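Local coordinates for Thiol:disulfide interchange protein (Proteus mirabilis, PDB 4OD7) that probably acts as a periplasmic disulfide oxidoreductase of the DsbA type, introducing disulfide bonds into newly exported proteins, at residues W77-A82 and E121-A126. The protein carries 1 engineered substitution. Numbering follows the deposited sequence.
Sequences WAVAIA and EDYDAA
V79, on helix 70-83, packs against Y123 and A126 of the short helix 120-126. Its CB leaves the helix toward these two residues but touches neither, and contact begins at the first branch. With chi1 at 172°, CG1 lies anti to the backbone N and points at the other helix, towards the Y123 ring and the A126 methyl. V79 CG1 comes in obliquely to the ring and touches Y123 CD1 at 3.8 Å and Y123 CE1 at 3.9 Å. V79 CG1 also lies 4.4 Å from A126 CB, a looser contact. The second branch, V79 CG2, comes no nearer than 4.7 Å to Y123 CE1. The V79 and Y123 side chains cross at about a right angle, and the backbones come nearest at V79 and A126, whose CA atoms are 6.3 Å apart. F113 of helix 106-115 touches both V79 and the Y123 ring, extending the apolar cluster to a third helix. These helices belong to the all-helical domain that DsbA proteins carry inserted in their thioredoxin fold. Since no hydrogen bond or salt bridge links the two segments, they are joined by buried apolar packing alone, with no directional bond between them to set their orientation.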
ATOM      1  N   TRP A  77      -9.111  -2.160   5.188  1.00 12.52           N
ATOM      2  CA  TRP A  77      -7.868  -1.463   5.381  1.00 12.87           C
ATOM      3  C   TRP A  77      -8.145  -0.101   6.043  1.00 12.33           C
ATOM      4  O   TRP A  77      -7.391   0.329   6.897  1.00 13.26           O
ATOM      5  CB  TRP A  77      -7.129  -1.274   4.068  1.00 13.84           C
ATOM      6  CG  TRP A  77      -5.772  -0.595   4.234  1.00 10.74           C
ATOM      7  CD1 TRP A  77      -5.375   0.548   3.662  1.00 12.20           C
ATOM      8  CD2 TRP A  77      -4.673  -1.043   5.036  1.00 11.62           C
ATOM      9  NE1 TRP A  77      -4.104   0.846   4.027  1.00 14.46           N
ATOM     10  CE2 TRP A  77      -3.642  -0.119   4.872  1.00 14.56           C
ATOM     11  CE3 TRP A  77      -4.456  -2.149   5.857  1.00 13.87           C
ATOM     12  CZ2 TRP A  77      -2.404  -0.254   5.508  1.00 15.55           C
ATOM     13  CZ3 TRP A  77      -3.209  -2.288   6.479  1.00 17.60           C
ATOM     14  CH2 TRP A  77      -2.218  -1.348   6.308  1.00 16.70           C
ATOM     15  N   ALA A  78      -9.220   0.564   5.628  1.00 12.84           N
ATOM     16  CA  ALA A  78      -9.667   1.798   6.301  1.00 13.02           C
ATOM     17  C   ALA A  78      -9.934   1.553   7.812  1.00 10.50           C
ATOM     18  O   ALA A  78      -9.700   2.414   8.607  1.00 11.04           O
ATOM     19  CB  ALA A  78     -10.895   2.371   5.625  1.00 13.83           C
ATOM     20  N   VAL A  79     -10.567   0.431   8.156  1.00 14.26           N
ATOM     21  CA  VAL A  79     -10.791   0.077   9.559  1.00 13.79           C
ATOM     22  C   VAL A  79      -9.447  -0.092  10.270  1.00 14.51           C
ATOM     23  O   VAL A  79      -9.283   0.332  11.409  1.00 15.90           O
ATOM     24  CB  VAL A  79     -11.653  -1.189   9.686  1.00 12.30           C
ATOM     25  CG1 VAL A  79     -11.712  -1.667  11.145  1.00 11.58           C
ATOM     26  CG2 VAL A  79     -13.050  -0.905   9.162  1.00 13.90           C
ATOM     27  N   ALA A  80      -8.499  -0.749   9.601  1.00 14.67           N
ATOM     28  CA  ALA A  80      -7.199  -0.997  10.193  1.00 15.97           C
ATOM     29  C   ALA A  80      -6.503   0.318  10.527  1.00 16.34           C
ATOM     30  O   ALA A  80      -5.847   0.428  11.572  1.00 18.46           O
ATOM     31  CB  ALA A  80      -6.356  -1.821   9.270  1.00 14.94           C
ATOM     32  N   ILE A  81      -6.604   1.279   9.603  1.00 15.61           N
ATOM     33  CA  ILE A  81      -6.062   2.626   9.776  1.00 12.73           C
ATOM     34  C   ILE A  81      -6.772   3.316  10.919  1.00 12.97           C
ATOM     35  O   ILE A  81      -6.118   3.908  11.769  1.00 16.33           O
ATOM     36  CB  ILE A  81      -6.165   3.463   8.518  1.00 12.91           C
ATOM     37  CG1 ILE A  81      -5.281   2.831   7.422  1.00 12.46           C
ATOM     38  CG2 ILE A  81      -5.752   4.914   8.786  1.00 14.83           C
ATOM     39  CD1 ILE A  81      -5.545   3.374   6.087  1.00 11.57           C
ATOM     40  N   ALA A  82      -8.101   3.276  10.913  1.00 11.65           N
ATOM     41  CA  ALA A  82      -8.873   3.956  11.934  1.00 13.32           C
ATOM     42  C   ALA A  82      -8.577   3.432  13.347  1.00 16.81           C
ATOM     43  O   ALA A  82      -8.597   4.214  14.328  1.00 16.97           O
ATOM     44  CB  ALA A  82     -10.381   3.861  11.630  1.00 15.15           C
ATOM     45  N   GLU A 121     -16.533  -5.016  19.417  1.00 20.65           N
ATOM     46  CA  GLU A 121     -17.388  -3.861  19.548  1.00 21.94           C
ATOM     47  C   GLU A 121     -16.741  -2.650  18.867  1.00 22.18           C
ATOM     48  O   GLU A 121     -17.451  -1.858  18.256  1.00 23.57           O
ATOM     49  CB  GLU A 121     -17.667  -3.536  21.019  1.00 26.78           C
ATOM     50  CG  GLU A 121     -16.437  -3.510  21.918  1.00 34.56           C
ATOM     51  CD  GLU A 121     -16.131  -4.801  22.652  1.00 39.76           C
ATOM     52  OE1 GLU A 121     -16.444  -5.891  22.138  1.00 43.18           O
ATOM     53  OE2 GLU A 121     -15.522  -4.707  23.743  1.00 37.84           O
ATOM     54  N   ASP A 122     -15.416  -2.521  18.905  1.00 20.84           N
ATOM     55  CA  ASP A 122     -14.754  -1.403  18.219  1.00 18.54           C
ATOM     56  C   ASP A 122     -14.846  -1.526  16.692  1.00 19.13           C
ATOM     57  O   ASP A 122     -15.103  -0.555  15.957  1.00 17.14           O
ATOM     58  CB  ASP A 122     -13.288  -1.359  18.572  1.00 17.96           C
ATOM     59  CG  ASP A 122     -13.036  -0.850  19.939  1.00 22.33           C
ATOM     60  OD1 ASP A 122     -13.997  -0.593  20.687  1.00 23.52           O
ATOM     61  OD2 ASP A 122     -11.843  -0.771  20.271  1.00 25.13           O
ATOM     62  N   TYR A 123     -14.649  -2.752  16.221  1.00 20.18           N
ATOM     63  CA  TYR A 123     -14.761  -3.036  14.825  1.00 16.12           C
ATOM     64  C   TYR A 123     -16.150  -2.665  14.389  1.00 16.74           C
ATOM     65  O   TYR A 123     -16.300  -2.026  13.384  1.00 16.16           O
ATOM     66  CB  TYR A 123     -14.454  -4.509  14.533  1.00 16.70           C
ATOM     67  CG  TYR A 123     -14.467  -4.861  13.057  1.00 18.49           C
ATOM     68  CD1 TYR A 123     -13.292  -4.870  12.304  1.00 18.18           C
ATOM     69  CD2 TYR A 123     -15.647  -5.171  12.411  1.00 19.74           C
ATOM     70  CE1 TYR A 123     -13.308  -5.205  10.940  1.00 17.91           C
ATOM     71  CE2 TYR A 123     -15.672  -5.486  11.049  1.00 17.81           C
ATOM     72  CZ  TYR A 123     -14.503  -5.501  10.316  1.00 14.44           C
ATOM     73  OH  TYR A 123     -14.527  -5.834   8.975  1.00 17.74           O
ATOM     74  N   ASP A 124     -17.173  -3.042  15.149  1.00 17.17           N
ATOM     75  CA  ASP A 124     -18.544  -2.775  14.707  1.00 16.97           C
ATOM     76  C   ASP A 124     -18.876  -1.302  14.676  1.00 16.08           C
ATOM     77  O   ASP A 124     -19.701  -0.869  13.864  1.00 16.26           O
ATOM     78  CB  ASP A 124     -19.548  -3.501  15.587  1.00 19.49           C
ATOM     79  CG  ASP A 124     -19.502  -5.019  15.399  1.00 21.53           C
ATOM     80  OD1 ASP A 124     -18.989  -5.472  14.328  1.00 21.72           O
ATOM     81  OD2 ASP A 124     -20.016  -5.734  16.319  1.00 22.40           O
ATOM     82  N   ALA A 125     -18.246  -0.560  15.580  1.00 18.27           N
ATOM     83  CA  ALA A 125     -18.421   0.891  15.660  1.00 17.99           C
ATOM     84  C   ALA A 125     -17.721   1.567  14.490  1.00 16.18           C
ATOM     85  O   ALA A 125     -18.272   2.434  13.831  1.00 15.97           O
ATOM     86  CB  ALA A 125     -17.870   1.416  16.977  1.00 21.05           C
ATOM     87  N   ALA A 126     -16.527   1.085  14.192  1.00 15.80           N
ATOM     88  CA  ALA A 126     -15.680   1.695  13.172  1.00 16.95           C
ATOM     89  C   ALA A 126     -16.143   1.420  11.733  1.00 15.59           C
ATOM     90  O   ALA A 126     -16.021   2.290  10.905  1.00 16.84           O
ATOM     91  CB  ALA A 126     -14.211   1.230  13.364  1.00 18.71           C
TER